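Local coordinates for MHC class I antigen (Anolis carolinensis, PDB 7CPO), which probably presents peptides on the cell surface to T cells, gripping each one in a groove between two helices above a beta sheet, as a heavy chain paired with beta2-microglobulin, at residues M7-T12 / Q171-Y176; E34-N39 / D61-N66; T192-Y197 / T202-V207. All coordinates share one frame; numbering follows the deposited sequence.

Contact 1: residues M7-T12 / Q171-Y176; sequences MRYFVT and QRYLNY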
loop_
_atom_site.group_PDB
_atom_site.type_symbol
_atom_site.label_atom_id
_atom_site.label_comp_id
_atom_site.label_asym_id
_atom_site.label_seq_id
_atom_site.Cartn_x
_atom_site.Cartn_y
_atom_site.Cartn_z
ATOM N N MET A 7 -9.191 -5.640 8.596
ATOM C CA MET A 7 -9.275 -6.352 7.328
ATOM C C MET A 7 -9.768 -5.373 6.271
ATOM O O MET A 7 -10.766 -4.676 6.485
ATOM C CB MET A 7 -10.218 -7.547 7.413
ATOM C CG MET A 7 -10.276 -8.310 6.104
ATOM S SD MET A 7 -11.511 -9.595 6.111
ATOM C CE MET A 7 -13.010 -8.683 5.795
ATOM N N ARG A 8 -9.083 -5.329 5.134
ATOM C CA ARG A 8 -9.249 -4.246 4.176
ATOM C C ARG A 8 -9.223 -4.821 2.764
ATOM O O ARG A 8 -8.272 -5.530 2.415
ATOM C CB ARG A 8 -8.121 -3.208 4.359
ATOM C CG ARG A 8 -8.316 -2.186 5.522
ATOM C CD ARG A 8 -7.031 -1.753 6.269
ATOM N NE ARG A 8 -5.904 -1.490 5.378
ATOM C CZ ARG A 8 -4.755 -2.174 5.407
ATOM N NH1 ARG A 8 -4.589 -3.154 6.291
ATOM N NH2 ARG A 8 -3.771 -1.899 4.549
ATOM N N TYR A 9 -10.245 -4.511 1.951
ATOM C CA TYR A 9 -10.271 -4.859 0.530
ATOM C C TYR A 9 -10.134 -3.618 -0.355
ATOM O O TYR A 9 -10.712 -2.564 -0.070
ATOM C CB TYR A 9 -11.559 -5.604 0.161
ATOM C CG TYR A 9 -11.549 -7.019 0.669
ATOM C CD1 TYR A 9 -10.809 -8.001 0.018
ATOM C CD2 TYR A 9 -12.257 -7.375 1.809
ATOM C CE1 TYR A 9 -10.779 -9.312 0.489
ATOM C CE2 TYR A 9 -12.235 -8.678 2.297
ATOM C CZ TYR A 9 -11.488 -9.641 1.628
ATOM O OH TYR A 9 -11.458 -10.941 2.084
ATOM N N PHE A 10 -9.387 -3.753 -1.448
ATOM C CA PHE A 10 -9.134 -2.644 -2.359
ATOM C C PHE A 10 -9.377 -3.116 -3.783
ATOM O O PHE A 10 -8.660 -3.994 -4.284
ATOM C CB PHE A 10 -7.699 -2.123 -2.227
ATOM C CG PHE A 10 -7.337 -1.653 -0.858
ATOM C CD1 PHE A 10 -7.449 -0.303 -0.527
ATOM C CD2 PHE A 10 -6.839 -2.549 0.088
ATOM C CE1 PHE A 10 -7.077 0.157 0.748
ATOM C CE2 PHE A 10 -6.475 -2.109 1.354
ATOM C CZ PHE A 10 -6.584 -0.739 1.690
ATOM N N VAL A 11 -10.354 -2.505 -4.445
ATOM C CA VAL A 11 -10.804 -2.928 -5.758
ATOM C C VAL A 11 -10.660 -1.759 -6.719
ATOM O O VAL A 11 -11.102 -0.646 -6.411
ATOM C CB VAL A 11 -12.258 -3.421 -5.695
ATOM C CG1 VAL A 11 -12.622 -4.109 -6.959
ATOM C CG2 VAL A 11 -12.420 -4.354 -4.507
ATOM N N THR A 12 -10.082 -2.020 -7.897
ATOM C CA THR A 12 -9.748 -0.983 -8.872
ATOM C C THR A 12 -10.175 -1.421 -10.259
ATOM O O THR A 12 -9.800 -2.507 -10.719
ATOM C CB THR A 12 -8.239 -0.674 -8.909
ATOM O OG1 THR A 12 -7.818 -0.126 -7.664
ATOM C CG2 THR A 12 -7.940 0.313 -9.994
ATOM N N GLN A 171 -11.199 -11.803 12.960
ATOM C CA GLN A 171 -10.772 -12.540 14.138
ATOM C C GLN A 171 -10.315 -13.951 13.785
ATOM O O GLN A 171 -9.385 -14.467 14.408
ATOM C CB GLN A 171 -11.891 -12.578 15.169
ATOM C CG GLN A 171 -12.154 -11.255 15.855
ATOM C CD GLN A 171 -13.561 -11.179 16.406
ATOM O OE1 GLN A 171 -14.428 -11.972 16.022
ATOM N NE2 GLN A 171 -13.794 -10.251 17.331
ATOM N N ARG A 172 -10.944 -14.587 12.797
ATOM C CA ARG A 172 -10.449 -15.878 12.329
ATOM C C ARG A 172 -9.076 -15.730 11.705
ATOM O O ARG A 172 -8.176 -16.533 11.969
ATOM C CB ARG A 172 -11.404 -16.504 11.308
ATOM C CG ARG A 172 -12.383 -17.469 11.864
ATOM C CD ARG A 172 -13.382 -17.910 10.800
ATOM N NE ARG A 172 -14.699 -18.047 11.415
ATOM C CZ ARG A 172 -15.794 -17.384 11.054
ATOM N NH1 ARG A 172 -15.779 -16.522 10.033
ATOM N NH2 ARG A 172 -16.919 -17.603 11.718
ATOM N N TYR A 173 -8.904 -14.709 10.857
ATOM C CA TYR A 173 -7.641 -14.548 10.143
ATOM C C TYR A 173 -6.498 -14.300 11.117
ATOM O O TYR A 173 -5.416 -14.879 10.975
ATOM C CB TYR A 173 -7.763 -13.406 9.133
ATOM C CG TYR A 173 -8.743 -13.677 8.001
ATOM C CD1 TYR A 173 -9.073 -14.979 7.632
ATOM C CD2 TYR A 173 -9.343 -12.628 7.301
ATOM C CE1 TYR A 173 -9.973 -15.232 6.583
ATOM C CE2 TYR A 173 -10.229 -12.870 6.258
ATOM C CZ TYR A 173 -10.542 -14.176 5.908
ATOM O OH TYR A 173 -11.416 -14.427 4.880
ATOM N N LEU A 174 -6.735 -13.472 12.137
ATOM C CA LEU A 174 -5.674 -13.132 13.076
ATOM C C LEU A 174 -5.145 -14.368 13.775
ATOM O O LEU A 174 -3.937 -14.504 13.978
ATOM C CB LEU A 174 -6.182 -12.123 14.102
ATOM C CG LEU A 174 -6.230 -10.670 13.634
ATOM C CD1 LEU A 174 -7.059 -9.871 14.608
ATOM C CD2 LEU A 174 -4.813 -10.111 13.534
ATOM N N ASN A 175 -6.033 -15.291 14.143
ATOM C CA ASN A 175 -5.578 -16.534 14.743
ATOM C C ASN A 175 -4.843 -17.395 13.721
ATOM O O ASN A 175 -3.766 -17.924 14.009
ATOM C CB ASN A 175 -6.755 -17.305 15.332
ATOM C CG ASN A 175 -6.348 -18.702 15.778
ATOM O OD1 ASN A 175 -5.551 -18.845 16.696
ATOM N ND2 ASN A 175 -6.869 -19.725 15.119
ATOM N N TYR A 176 -5.418 -17.538 12.520
ATOM C CA TYR A 176 -4.786 -18.302 11.451
ATOM C C TYR A 176 -3.352 -17.850 11.233
ATOM O O TYR A 176 -2.431 -18.674 11.183
ATOM C CB TYR A 176 -5.563 -18.144 10.148
ATOM C CG TYR A 176 -6.863 -18.876 10.099
ATOM C CD1 TYR A 176 -7.186 -19.831 11.054
ATOM C CD2 TYR A 176 -7.788 -18.605 9.090
ATOM C CE1 TYR A 176 -8.392 -20.515 10.990
ATOM C CE2 TYR A 176 -8.989 -19.272 9.024
ATOM C CZ TYR A 176 -9.291 -20.217 9.975
ATOM O OH TYR A 176 -10.501 -20.869 9.896
#
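Strand 5-14, in the floor of the class I peptide groove, passes beneath the C-terminal end of helix 152-176, and the two backbones come closest at M7 and Y173, whose CA atoms are 8.8 Å apart. A gap that wide must be bridged by side chains. The meeting is a Met-aromatic contact at the end of the groove where, in the class I family, tyrosines hold the N terminus of the peptide; here both Y9 OH and Y173 OH hydrogen-bond to the peptide backbone. M7 runs straight out from the strand, CG anti to its N (chi1 -179°), and then bends at chi3 (80°). This puts SD 3.5 Å from Y173 CE2. The sulfur lies 4.8 Å from the ring centroid but 79° off the ring normal, so it meets the rim, where the ring hydrogens are slightly positive and suit a polarisable sulfur. Methionine fits here because its pliable chain can fill an irregular gap: M7 also packs on Y161, on C166 and on the peptide backbone. Tyrosine suits position 173 because it combines an aromatic edge for the sulfur with a polar hydroxyl: Y173 OH also has a probable hydrogen bond to Y62 OH. Y9 approaches from the floor, its hydroxyl bonded to Y45 OH as well as to the peptide. Y9 OH and Y173 OH remain 4.5 Å apart, too far to bond to each other.

Contact 2: residues E34-N39 / D61-N66; sequences EFVSYN and DYWERN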
loop_
_atom_site.group_PDB
_atom_site.type_symbol
_atom_site.label_atom_id
_atom_site.label_comp_id
_atom_site.label_asym_id
_atom_site.label_seq_id
_atom_site.Cartn_x
_atom_site.Cartn_y
_atom_site.Cartn_z
ATOM N N GLU A 34 -0.799 -8.502 2.776
ATOM C CA GLU A 34 -1.728 -8.971 1.765
ATOM C C GLU A 34 -1.928 -10.472 1.930
ATOM O O GLU A 34 -0.964 -11.210 2.107
ATOM C CB GLU A 34 -1.205 -8.638 0.377
ATOM C CG GLU A 34 -2.037 -9.230 -0.729
ATOM C CD GLU A 34 -1.462 -8.970 -2.105
ATOM O OE1 GLU A 34 -0.458 -8.233 -2.207
ATOM O OE2 GLU A 34 -2.020 -9.506 -3.082
ATOM N N PHE A 35 -3.173 -10.935 1.932
ATOM C CA PHE A 35 -3.405 -12.360 2.103
ATOM C C PHE A 35 -4.203 -13.002 0.978
ATOM O O PHE A 35 -4.090 -14.221 0.792
ATOM C CB PHE A 35 -4.085 -12.653 3.458
ATOM C CG PHE A 35 -5.560 -12.261 3.539
ATOM C CD1 PHE A 35 -6.561 -13.227 3.428
ATOM C CD2 PHE A 35 -5.935 -10.952 3.801
ATOM C CE1 PHE A 35 -7.906 -12.884 3.530
ATOM C CE2 PHE A 35 -7.262 -10.605 3.903
ATOM C CZ PHE A 35 -8.254 -11.573 3.758
ATOM N N VAL A 36 -4.964 -12.232 0.196
ATOM C CA VAL A 36 -5.687 -12.763 -0.951
ATOM C C VAL A 36 -5.614 -11.731 -2.058
ATOM O O VAL A 36 -5.436 -10.538 -1.809
ATOM C CB VAL A 36 -7.173 -13.093 -0.639
ATOM C CG1 VAL A 36 -7.282 -14.359 0.231
ATOM C CG2 VAL A 36 -7.860 -11.884 0.029
ATOM N N SER A 37 -5.738 -12.194 -3.297
ATOM C CA SER A 37 -5.974 -11.227 -4.351
ATOM C C SER A 37 -6.767 -11.909 -5.445
ATOM O O SER A 37 -6.756 -13.133 -5.579
ATOM C CB SER A 37 -4.679 -10.600 -4.897
ATOM O OG SER A 37 -4.176 -11.295 -6.004
ATOM N N TYR A 38 -7.515 -11.121 -6.174
ATOM C CA TYR A 38 -8.256 -11.641 -7.301
ATOM C C TYR A 38 -7.472 -11.209 -8.520
ATOM O O TYR A 38 -7.450 -10.035 -8.891
ATOM C CB TYR A 38 -9.686 -11.144 -7.344
ATOM C CG TYR A 38 -10.383 -11.512 -8.628
ATOM C CD1 TYR A 38 -10.988 -12.746 -8.780
ATOM C CD2 TYR A 38 -10.430 -10.623 -9.690
ATOM C CE1 TYR A 38 -11.631 -13.081 -9.952
ATOM C CE2 TYR A 38 -11.068 -10.947 -10.860
ATOM C CZ TYR A 38 -11.666 -12.178 -10.994
ATOM O OH TYR A 38 -12.305 -12.488 -12.172
ATOM N N ASN A 39 -6.806 -12.165 -9.119
ATOM C CA ASN A 39 -5.945 -11.902 -10.252
ATOM C C ASN A 39 -6.900 -11.828 -11.452
ATOM O O ASN A 39 -7.535 -12.819 -11.834
ATOM C CB ASN A 39 -4.843 -12.974 -10.211
ATOM C CG ASN A 39 -4.040 -13.147 -11.480
ATOM O OD1 ASN A 39 -4.433 -12.706 -12.530
ATOM N ND2 ASN A 39 -3.006 -13.972 -11.404
ATOM N N ASP A 61 -15.523 -24.352 0.638
ATOM C CA ASP A 61 -16.017 -23.608 -0.517
ATOM C C ASP A 61 -15.527 -22.169 -0.556
ATOM O O ASP A 61 -15.933 -21.413 -1.450
ATOM C CB ASP A 61 -17.545 -23.617 -0.539
ATOM C CG ASP A 61 -18.116 -25.025 -0.576
ATOM O OD1 ASP A 61 -18.508 -25.536 0.498
ATOM O OD2 ASP A 61 -18.155 -25.617 -1.675
ATOM N N TYR A 62 -14.664 -21.789 0.392
ATOM C CA TYR A 62 -14.162 -20.422 0.509
ATOM C C TYR A 62 -13.662 -19.857 -0.822
ATOM O O TYR A 62 -14.003 -18.728 -1.197
ATOM C CB TYR A 62 -13.048 -20.406 1.554
ATOM C CG TYR A 62 -12.460 -19.056 1.862
ATOM C CD1 TYR A 62 -13.059 -18.204 2.794
ATOM C CD2 TYR A 62 -11.274 -18.640 1.257
ATOM C CE1 TYR A 62 -12.499 -16.965 3.099
ATOM C CE2 TYR A 62 -10.702 -17.402 1.562
ATOM C CZ TYR A 62 -11.317 -16.577 2.486
ATOM O OH TYR A 62 -10.758 -15.355 2.769
ATOM N N TRP A 63 -12.846 -20.626 -1.549
ATOM C CA TRP A 63 -12.224 -20.100 -2.762
ATOM C C TRP A 63 -13.236 -19.953 -3.899
ATOM O O TRP A 63 -13.189 -18.966 -4.648
ATOM C CB TRP A 63 -11.043 -20.990 -3.158
ATOM C CG TRP A 63 -10.044 -21.061 -2.037
ATOM C CD1 TRP A 63 -9.763 -22.143 -1.248
ATOM C CD2 TRP A 63 -9.245 -19.978 -1.530
ATOM N NE1 TRP A 63 -8.815 -21.809 -0.305
ATOM C CE2 TRP A 63 -8.489 -20.483 -0.455
ATOM C CE3 TRP A 63 -9.074 -18.642 -1.904
ATOM C CZ2 TRP A 63 -7.589 -19.691 0.257
ATOM C CZ3 TRP A 63 -8.184 -17.865 -1.203
ATOM C CH2 TRP A 63 -7.455 -18.390 -0.128
ATOM N N GLU A 64 -14.171 -20.898 -4.036
ATOM C CA GLU A 64 -15.189 -20.752 -5.068
ATOM C C GLU A 64 -16.116 -19.581 -4.765
ATOM O O GLU A 64 -16.414 -18.771 -5.655
ATOM C CB GLU A 64 -16.005 -22.042 -5.230
ATOM C CG GLU A 64 -15.215 -23.217 -5.739
ATOM C CD GLU A 64 -14.500 -22.958 -7.065
ATOM O OE1 GLU A 64 -15.109 -22.380 -8.006
ATOM O OE2 GLU A 64 -13.311 -23.350 -7.151
ATOM N N ARG A 65 -16.603 -19.485 -3.519
ATOM C CA ARG A 65 -17.530 -18.405 -3.171
ATOM C C ARG A 65 -16.897 -17.036 -3.409
ATOM O O ARG A 65 -17.475 -16.188 -4.098
ATOM C CB ARG A 65 -17.998 -18.545 -1.719
ATOM C CG ARG A 65 -19.222 -17.686 -1.366
ATOM C CD ARG A 65 -19.900 -18.216 -0.105
ATOM N NE ARG A 65 -18.895 -18.291 0.922
ATOM C CZ ARG A 65 -18.544 -19.391 1.565
ATOM N NH1 ARG A 65 -19.176 -20.522 1.339
ATOM N NH2 ARG A 65 -17.566 -19.337 2.455
ATOM N N ASN A 66 -15.680 -16.821 -2.891
ATOM C CA ASN A 66 -15.001 -15.543 -3.099
ATOM C C ASN A 66 -14.724 -15.285 -4.576
ATOM O O ASN A 66 -14.835 -14.144 -5.048
ATOM C CB ASN A 66 -13.697 -15.512 -2.312
ATOM C CG ASN A 66 -13.896 -15.204 -0.835
ATOM O OD1 ASN A 66 -14.012 -14.040 -0.446
ATOM N ND2 ASN A 66 -13.895 -16.243 0.000
#
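The first turn of helix 62-87, the start of one wall of the class I groove, leans on strand 33-39 of the floor. The segment axes approach to 11.2 Å at 47°, a distance spanned mainly by the aromatic side chains of the helix. V36 points toward the helix, and its CG1 meets the far rim of the W63 indole, 3.9 Å from CZ3, close to the ring plane. A compact branched valine suits the spot, since its CG2 lies 3.6 Å above one face of the F35 ring, toward its rim. The indole gives apolar carbon to the strand, while its NE1 hydrogen-bonds to E56. Y62 has CG opposite its backbone N (chi1 -177°), which sends the ring out toward F35; CD2 lies 3.6 Å above the centre of the W63 ring, and OH comes to the edge of F35, 3.8 Å from CE1. That hydroxyl also bonds to Y45 OH and belongs to the tyrosine cluster that includes Y173, joining apolar packing to the polar network around the peptide N terminus. One turn on, N66 folds back over a face of the Y62 ring, ND2 lying 3.3 Å from its plane and over its centre, while OD1 accepts from the peptide backbone. The amide is steadied by a nearly straight bond from N66 ND2 to Y62 O (2.8 Å, 166°), an oxygen that N66 N reaches from the opposite face of the carbonyl plane.

Contact 3: residues T192-Y197 / T202-V207; sequences TRKEDY and TLICRV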
loop_
_atom_site.group_PDB
_atom_site.type_symbol
_atom_site.label_atom_id
_atom_site.label_comp_id
_atom_site.label_asym_id
_atom_site.label_seq_id
_atom_site.Cartn_x
_atom_site.Cartn_y
_atom_site.Cartn_z
ATOM N N THR A 192 25.448 6.745 7.687
ATOM C CA THR A 192 26.517 7.108 6.780
ATOM C C THR A 192 26.676 8.632 6.725
ATOM O O THR A 192 25.878 9.396 7.281
ATOM C CB THR A 192 26.255 6.530 5.386
ATOM O OG1 THR A 192 24.961 6.953 4.940
ATOM C CG2 THR A 192 26.327 4.997 5.415
ATOM N N ARG A 193 27.731 9.065 6.033
ATOM C CA ARG A 193 28.156 10.458 5.965
ATOM C C ARG A 193 28.550 10.739 4.526
ATOM O O ARG A 193 29.341 9.982 3.961
ATOM C CB ARG A 193 29.339 10.691 6.915
ATOM C CG ARG A 193 29.981 12.052 6.830
ATOM C CD ARG A 193 31.341 12.015 7.512
ATOM N NE ARG A 193 32.318 11.317 6.689
ATOM C CZ ARG A 193 32.983 11.880 5.686
ATOM N NH1 ARG A 193 32.788 13.158 5.391
ATOM N NH2 ARG A 193 33.851 11.165 4.982
ATOM N N LYS A 194 28.033 11.817 3.930
ATOM C CA LYS A 194 27.994 11.891 2.470
ATOM C C LYS A 194 29.145 12.666 1.825
ATOM O O LYS A 194 29.914 12.076 1.059
ATOM C CB LYS A 194 26.644 12.443 2.010
ATOM C CG LYS A 194 25.679 11.320 1.659
ATOM C CD LYS A 194 25.850 10.819 0.232
ATOM C CE LYS A 194 24.814 11.446 -0.688
ATOM N NZ LYS A 194 25.062 11.106 -2.113
ATOM N N GLU A 195 29.271 13.972 2.052
ATOM C CA GLU A 195 30.246 14.739 1.276
ATOM C C GLU A 195 31.379 15.246 2.165
ATOM O O GLU A 195 31.134 15.729 3.275
ATOM C CB GLU A 195 29.572 15.896 0.529
ATOM C CG GLU A 195 29.164 17.017 1.417
ATOM C CD GLU A 195 28.269 18.023 0.748
ATOM O OE1 GLU A 195 28.703 18.628 -0.261
ATOM O OE2 GLU A 195 27.132 18.211 1.246
ATOM N N ASP A 196 32.625 15.104 1.675
ATOM C CA ASP A 196 33.817 15.646 2.336
ATOM C C ASP A 196 34.038 17.129 2.039
ATOM O O ASP A 196 34.761 17.803 2.788
ATOM C CB ASP A 196 35.073 14.874 1.904
ATOM C CG ASP A 196 35.374 13.681 2.795
ATOM O OD1 ASP A 196 34.415 13.036 3.266
ATOM O OD2 ASP A 196 36.574 13.389 3.022
ATOM N N TYR A 197 33.425 17.640 0.971
ATOM C CA TYR A 197 33.697 18.964 0.418
ATOM C C TYR A 197 32.401 19.746 0.197
ATOM O O TYR A 197 31.370 19.178 -0.169
ATOM C CB TYR A 197 34.474 18.845 -0.907
ATOM C CG TYR A 197 33.978 17.758 -1.855
ATOM C CD1 TYR A 197 34.189 16.407 -1.578
ATOM C CD2 TYR A 197 33.301 18.085 -3.025
ATOM C CE1 TYR A 197 33.738 15.418 -2.433
ATOM C CE2 TYR A 197 32.848 17.100 -3.888
ATOM C CZ TYR A 197 33.071 15.769 -3.586
ATOM O OH TYR A 197 32.625 14.783 -4.438
ATOM N N THR A 202 26.082 15.844 5.024
ATOM C CA THR A 202 24.762 15.266 5.256
ATOM C C THR A 202 24.940 13.910 5.932
ATOM O O THR A 202 25.609 13.020 5.388
ATOM C CB THR A 202 23.967 15.110 3.960
ATOM O OG1 THR A 202 23.850 16.378 3.314
ATOM C CG2 THR A 202 22.554 14.583 4.270
ATOM N N LEU A 203 24.361 13.762 7.122
ATOM C CA LEU A 203 24.363 12.491 7.835
ATOM C C LEU A 203 23.082 11.729 7.502
ATOM O O LEU A 203 21.974 12.227 7.749
ATOM C CB LEU A 203 24.492 12.718 9.342
ATOM C CG LEU A 203 25.770 13.393 9.874
ATOM C CD1 LEU A 203 25.856 13.314 11.405
ATOM C CD2 LEU A 203 27.025 12.810 9.230
ATOM N N ILE A 204 23.226 10.525 6.946
ATOM C CA ILE A 204 22.082 9.716 6.525
ATOM C C ILE A 204 21.875 8.569 7.505
ATOM O O ILE A 204 22.811 7.823 7.814
ATOM C CB ILE A 204 22.262 9.180 5.100
ATOM C CG1 ILE A 204 22.419 10.341 4.124
ATOM C CG2 ILE A 204 21.078 8.299 4.715
ATOM C CD1 ILE A 204 22.782 9.892 2.741
ATOM N N CYS A 205 20.651 8.420 7.986
ATOM C CA CYS A 205 20.286 7.296 8.843
ATOM C C CYS A 205 19.388 6.340 8.053
ATOM O O CYS A 205 18.230 6.667 7.771
ATOM C CB CYS A 205 19.596 7.799 10.105
ATOM S SG CYS A 205 19.223 6.475 11.216
ATOM N N ARG A 206 19.929 5.173 7.677
ATOM C CA ARG A 206 19.163 4.128 6.998
ATOM C C ARG A 206 18.617 3.164 8.040
ATOM O O ARG A 206 19.370 2.654 8.880
ATOM C CB ARG A 206 20.006 3.352 5.982
ATOM C CG ARG A 206 19.455 1.916 5.724
ATOM C CD ARG A 206 20.493 0.870 5.226
ATOM N NE ARG A 206 20.379 0.702 3.784
ATOM C CZ ARG A 206 19.671 -0.245 3.179
ATOM N NH1 ARG A 206 19.012 -1.162 3.877
ATOM N NH2 ARG A 206 19.631 -0.272 1.861
ATOM N N VAL A 207 17.311 2.925 7.992
ATOM C CA VAL A 207 16.617 2.088 8.968
ATOM C C VAL A 207 15.770 1.106 8.183
ATOM O O VAL A 207 14.821 1.510 7.500
ATOM C CB VAL A 207 15.758 2.905 9.939
ATOM C CG1 VAL A 207 15.249 2.018 11.070
ATOM C CG2 VAL A 207 16.582 4.053 10.504
#
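T192 and I204 form the antiparallel hydrogen-bonded pair of this hairpin in the immunoglobulin C1-set domain: T192 N reaches I204 O, and I204 N reaches T192 O, each at 2.9 Å. Beyond the next pair, the bond from K194 N to T202 O is weak (3.1 Å, 133°), as the first strand gives way to loop. R193 extends through chi1 and chi2, then bends at chi3 (74°), turning its guanidinium end-on to the poorly ordered D196, with NH1 and NH2 both directed at OD1; NH1 also has a salt bridge to E201. Apolar near the strand and charged at its end, R193 rests CG 3.9 Å from L203 CD2. Leucine suits the other side of this pair because it turns inward onto W219. On the opposite face, T192 OG1 rests 3.5 Å from I204 CB and hydrogen-bonds to Q97 of beta2-microglobulin. K194 CG presses on I204 CD1 at 3.4 Å before the chain bends away to a salt bridge with D96 of beta2-microglobulin. Strand 188-193 is an outermost strand of its sheet within this chain, strand 201-210 lies between it and strand 243-251, and C205 ties that sheet to strand 259-264 by its disulfide to C261.

In the fold
From the N terminus, the chain enters the groove floor on strand 5-14, the first half of contact 1, which is completed only when helix 152-176 nears its end. Nested within this long loop, contact 2 closes a much shorter one, from floor strand 33-39 to the start of helix 62-87. Their centres are 11 Å apart and they touch, so floor and both helical walls are tied together at one end of the groove. Contact 3 follows in series, closing a short-range hairpin in the immunoglobulin domain. Its centre is about 40 Å from that of contact 1 and about 45 Å from that of contact 2, with no touch to either.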